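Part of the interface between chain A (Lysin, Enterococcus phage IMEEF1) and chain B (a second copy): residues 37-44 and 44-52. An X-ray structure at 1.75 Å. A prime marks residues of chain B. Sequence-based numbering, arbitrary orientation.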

ATOM      1  N   ASP A  37      21.372  12.987 -10.358  1.00 24.36           N
ATOM      2  CA  ASP A  37      20.832  13.403 -11.659  1.00 24.38           C
ATOM      3  C   ASP A  37      19.736  12.372 -12.039  1.00 22.54           C
ATOM      4  O   ASP A  37      18.738  12.732 -12.585  1.00 23.83           O
ATOM      5  CB  ASP A  37      21.893  13.454 -12.771  1.00 26.03           C
ATOM      6  CG  ASP A  37      22.950  14.553 -12.595  1.00 27.96           C
ATOM      7  OD1 ASP A  37      22.736  15.496 -11.790  1.00 32.61           O
ATOM      8  OD2 ASP A  37      24.039  14.453 -13.272  1.00 30.30           O
ATOM      9  N   LEU A  38      19.953  11.093 -11.743  1.00 21.98           N
ATOM     10  CA  LEU A  38      18.972  10.088 -12.063  1.00 22.23           C
ATOM     11  C   LEU A  38      17.671  10.318 -11.268  1.00 24.69           C
ATOM     12  O   LEU A  38      16.527  10.236 -11.830  1.00 23.86           O
ATOM     13  CB  LEU A  38      19.475   8.675 -11.795  1.00 24.28           C
ATOM     14  CG  LEU A  38      20.534   8.025 -12.709  1.00 24.64           C
ATOM     15  CD1 LEU A  38      20.930   6.684 -12.095  1.00 22.18           C
ATOM     16  CD2 LEU A  38      20.026   7.880 -14.112  1.00 27.77           C
ATOM     17  N   ILE A  39      17.830  10.614  -9.986  1.00 22.82           N
ATOM     18  CA  ILE A  39      16.699  10.964  -9.146  1.00 22.33           C
ATOM     19  C   ILE A  39      15.939  12.078  -9.752  1.00 24.42           C
ATOM     20  O   ILE A  39      14.691  12.016  -9.811  1.00 21.92           O
ATOM     21  CB  ILE A  39      17.140  11.193  -7.687  1.00 23.74           C
ATOM     22  CG1 ILE A  39      17.574   9.851  -7.045  1.00 24.09           C
ATOM     23  CG2 ILE A  39      16.040  11.778  -6.844  1.00 24.06           C
ATOM     24  CD1 ILE A  39      18.314  10.018  -5.742  1.00 25.81           C
ATOM     25  N   LYS A  40      16.624  13.124 -10.135  1.00 24.80           N
ATOM     26  CA  LYS A  40      15.914  14.249 -10.684  1.00 28.00           C
ATOM     27  C   LYS A  40      15.189  13.931 -11.977  1.00 28.22           C
ATOM     28  O   LYS A  40      14.088  14.400 -12.188  1.00 31.59           O
ATOM     29  CB  LYS A  40      16.848  15.413 -10.910  1.00 33.63           C
ATOM     30  CG  LYS A  40      16.036  16.691 -11.186  1.00 38.93           C
ATOM     31  CD  LYS A  40      16.879  17.945 -11.338  1.00 42.95           C
ATOM     32  CE  LYS A  40      17.482  18.375 -10.024  1.00 51.81           C
ATOM     33  NZ  LYS A  40      18.039  19.748 -10.175  1.00 64.93           N
ATOM     34  N   ARG A  41      15.814  13.185 -12.883  1.00 25.49           N
ATOM     35  CA  ARG A  41      15.239  12.843 -14.162  1.00 26.06           C
ATOM     36  C   ARG A  41      13.990  12.002 -14.045  1.00 26.26           C
ATOM     37  O   ARG A  41      12.995  12.209 -14.758  1.00 26.75           O
ATOM     38  CB  ARG A  41      16.280  12.047 -14.995  1.00 26.14           C
ATOM     39  CG  ARG A  41      17.260  12.968 -15.624  1.00 32.98           C
ATOM     40  CD  ARG A  41      17.976  12.410 -16.833  1.00 37.23           C
ATOM     41  NE  ARG A  41      19.073  11.618 -16.461  1.00 40.04           N
ATOM     42  CZ  ARG A  41      20.313  12.027 -16.259  1.00 34.83           C
ATOM     43  NH1 ARG A  41      20.721  13.269 -16.392  1.00 35.50           N
ATOM     44  NH2 ARG A  41      21.169  11.106 -15.897  1.00 41.43           N
ATOM     45  N   TYR A  42      14.072  10.990 -13.185  1.00 24.13           N
ATOM     46  CA  TYR A  42      13.068   9.987 -13.145  1.00 25.33           C
ATOM     47  C   TYR A  42      12.099  10.122 -11.984  1.00 26.56           C
ATOM     48  O   TYR A  42      11.451   9.157 -11.656  1.00 30.01           O
ATOM     49  CB  TYR A  42      13.697   8.599 -13.237  1.00 23.58           C
ATOM     50  CG  TYR A  42      14.532   8.495 -14.505  1.00 22.14           C
ATOM     51  CD1 TYR A  42      13.974   8.768 -15.778  1.00 22.84           C
ATOM     52  CD2 TYR A  42      15.875   8.195 -14.449  1.00 23.59           C
ATOM     53  CE1 TYR A  42      14.733   8.699 -16.947  1.00 24.18           C
ATOM     54  CE2 TYR A  42      16.654   8.142 -15.598  1.00 22.53           C
ATOM     55  CZ  TYR A  42      16.080   8.382 -16.858  1.00 23.07           C
ATOM     56  OH  TYR A  42      16.859   8.337 -17.979  1.00 20.21           O
ATOM     57  N   GLY A  43      12.002  11.294 -11.385  1.00 25.54           N
ATOM     58  CA  GLY A  43      11.033  11.480 -10.320  1.00 28.22           C
ATOM     59  C   GLY A  43      11.262  10.683  -9.044  1.00 27.24           C
ATOM     60  O   GLY A  43      10.313  10.273  -8.413  1.00 32.68           O
ATOM     61  N   GLY A  44      12.505  10.522  -8.625  1.00 24.83           N
ATOM     62  CA  GLY A  44      12.825   9.796  -7.455  1.00 25.20           C
ATOM     63  C   GLY A  44      12.581  10.672  -6.219  1.00 24.73           C
ATOM     64  O   GLY A  44      12.218  11.833  -6.305  1.00 24.42           O
TER
ATOM     65  N   GLY B  44       3.997   6.319 -16.954  1.00 29.50           N
ATOM     66  CA  GLY B  44       5.422   6.238 -16.946  1.00 27.79           C
ATOM     67  C   GLY B  44       6.042   7.616 -17.125  1.00 26.82           C
ATOM     68  O   GLY B  44       5.361   8.574 -17.483  1.00 26.00           O
ATOM     69  N   ASN B  45       7.344   7.672 -16.909  1.00 24.56           N
ATOM     70  CA  ASN B  45       8.051   8.922 -16.980  1.00 25.52           C
ATOM     71  C   ASN B  45       8.390   9.186 -18.447  1.00 25.60           C
ATOM     72  O   ASN B  45       8.845   8.288 -19.154  1.00 29.04           O
ATOM     73  CB  ASN B  45       9.301   8.828 -16.091  1.00 26.25           C
ATOM     74  CG  ASN B  45       9.948  10.160 -15.890  1.00 29.00           C
ATOM     75  OD1 ASN B  45      10.449  10.732 -16.819  1.00 31.58           O
ATOM     76  ND2 ASN B  45       9.873  10.681 -14.708  1.00 30.37           N
ATOM     77  N   THR B  46       8.165  10.410 -18.926  1.00 28.14           N
ATOM     78  CA  THR B  46       8.393  10.773 -20.327  1.00 30.17           C
ATOM     79  C   THR B  46       9.771  11.477 -20.585  1.00 29.91           C
ATOM     80  O   THR B  46      10.048  11.896 -21.709  1.00 30.73           O
ATOM     81  CB  THR B  46       7.287  11.714 -20.809  1.00 34.29           C
ATOM     82  OG1 THR B  46       7.281  12.861 -19.959  1.00 31.48           O
ATOM     83  CG2 THR B  46       5.933  11.046 -20.720  1.00 34.55           C
ATOM     84  N   ASN B  47      10.626  11.572 -19.559  1.00 28.60           N
ATOM     85  CA  ASN B  47      11.987  12.007 -19.757  1.00 27.67           C
ATOM     86  C   ASN B  47      12.675  11.131 -20.803  1.00 29.77           C
ATOM     87  O   ASN B  47      12.581   9.879 -20.764  1.00 29.82           O
ATOM     88  CB  ASN B  47      12.794  11.961 -18.458  1.00 29.18           C
ATOM     89  CG  ASN B  47      14.217  12.438 -18.659  1.00 30.73           C
ATOM     90  OD1 ASN B  47      15.062  11.750 -19.248  1.00 26.28           O
ATOM     91  ND2 ASN B  47      14.467  13.643 -18.232  1.00 35.13           N
ATOM     92  N   VAL B  48      13.324  11.771 -21.754  1.00 26.61           N
ATOM     93  CA  VAL B  48      14.175  11.015 -22.745  1.00 29.44           C
ATOM     94  C   VAL B  48      15.563  11.612 -22.752  1.00 27.19           C
ATOM     95  O   VAL B  48      15.724  12.739 -23.181  1.00 30.96           O
ATOM     96  CB  VAL B  48      13.594  11.026 -24.179  1.00 35.54           C
ATOM     97  CG1 VAL B  48      14.514  10.243 -25.131  1.00 37.01           C
ATOM     98  CG2 VAL B  48      12.189  10.426 -24.190  1.00 40.31           C
ATOM     99  N   THR B  49      16.554  10.895 -22.250  1.00 24.25           N
ATOM    100  CA  THR B  49      17.897  11.387 -22.089  1.00 26.63           C
ATOM    101  C   THR B  49      18.801  10.405 -22.820  1.00 26.24           C
ATOM    102  O   THR B  49      18.538   9.224 -22.773  1.00 20.82           O
ATOM    103  CB  THR B  49      18.307  11.442 -20.620  1.00 28.44           C
ATOM    104  OG1 THR B  49      17.580  12.494 -19.953  1.00 29.64           O
ATOM    105  CG2 THR B  49      19.856  11.656 -20.436  1.00 28.05           C
ATOM    106  N   THR B  50      19.891  10.907 -23.415  1.00 25.07           N
ATOM    107  CA  THR B  50      20.898  10.034 -24.022  1.00 23.98           C
ATOM    108  C   THR B  50      22.099   9.935 -23.103  1.00 23.29           C
ATOM    109  O   THR B  50      22.637  10.926 -22.654  1.00 24.67           O
ATOM    110  CB  THR B  50      21.318  10.552 -25.419  1.00 27.91           C
ATOM    111  OG1 THR B  50      20.140  10.634 -26.252  1.00 32.15           O
ATOM    112  CG2 THR B  50      22.353   9.591 -26.081  1.00 27.84           C
ATOM    113  N   TYR B  51      22.563   8.731 -22.895  1.00 19.68           N
ATOM    114  CA  TYR B  51      23.713   8.451 -22.134  1.00 20.81           C
ATOM    115  C   TYR B  51      24.839   7.945 -23.031  1.00 20.88           C
ATOM    116  O   TYR B  51      24.645   7.020 -23.771  1.00 21.39           O
ATOM    117  CB  TYR B  51      23.323   7.312 -21.172  1.00 19.80           C
ATOM    118  CG  TYR B  51      22.277   7.749 -20.173  1.00 21.48           C
ATOM    119  CD1 TYR B  51      20.933   7.622 -20.432  1.00 21.47           C
ATOM    120  CD2 TYR B  51      22.653   8.272 -18.978  1.00 23.95           C
ATOM    121  CE1 TYR B  51      19.972   8.003 -19.496  1.00 22.73           C
ATOM    122  CE2 TYR B  51      21.721   8.639 -18.016  1.00 24.48           C
ATOM    123  CZ  TYR B  51      20.370   8.509 -18.284  1.00 24.42           C
ATOM    124  OH  TYR B  51      19.429   8.887 -17.347  1.00 23.20           O
ATOM    125  N   ASN B  52      26.007   8.540 -22.924  1.00 23.01           N
ATOM    126  CA  ASN B  52      27.182   7.934 -23.504  1.00 24.78           C
ATOM    127  C   ASN B  52      27.490   6.689 -22.736  1.00 25.56           C
ATOM    128  O   ASN B  52      27.091   6.572 -21.580  1.00 26.53           O
ATOM    129  CB  ASN B  52      28.364   8.917 -23.505  1.00 29.21           C
ATOM    130  CG  ASN B  52      29.301   8.702 -24.685  1.00 33.05           C
ATOM    131  OD1 ASN B  52      29.111   7.800 -25.531  1.00 33.89           O
ATOM    132  ND2 ASN B  52      30.327   9.537 -24.753  1.00 42.25           N
TER
HETATM  133  O   HOH W   1      18.762  14.775 -18.825  1.00 35.15           O
HETATM  134  O   HOH W   2      15.522   8.911 -20.300  1.00 20.43           O

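The polar centre of this contact is the phenolic oxygen of Tyr51′, which meets the end of the chain A helix from an extended segment of chain B. Three groups converge on it. Arg41 NE donates to Tyr51′ OH at 2.9 Å, and Arg41 NH2 adds a weak hydrogen bond to the same Tyr51′ OH at 3.2 Å, its N-H direction fitting less well. The hydroxyls of the two tyrosines form the third bond, Tyr42 OH to Tyr51′ OH at 2.7 Å, each oxygen lying near the plane of the other's ring. Leu38 adds an apolar contact beside these bonds, its CD2 lying 4.2 Å from Tyr51′ CZ.

Tyr42 OH is also hydrogen-bonded to water 2, at 2.7 Å. That water accepts from the backbone Thr49′ N (3.0 Å) and lies 3.1 Å from Asn47′ OD1, toward which it can donate, so it ties the tyrosine of one chain to Asn47′ and Thr49′ of the other. A second bridge is less secure: water 1 donates to Thr49′ OG1 at 2.8 Å but takes only a weak, 3.5 Å hydrogen bond from Arg41 NH1. Thr49′ CG2 covers one face of the guanidinium.

Asn45′, Asn47′ and Thr49′, which also point toward chain A, are linked by hydrogen bonds within their own segment. Asn45′ OD1 accepts from the backbone Asn47′ N at 2.9 Å, and Asn47′ OD1 accepts from Thr49′ OG1 at 2.7 Å, so each carboxamide oxygen braces the residue two positions on. The same Asn45′ side chain lies beside the last helical turn, where its ND2 is 3.5 Å from Arg41 O. Tyr42 N is still bonded to Leu38 O at 2.9 Å, although Tyr42 itself has left helical geometry.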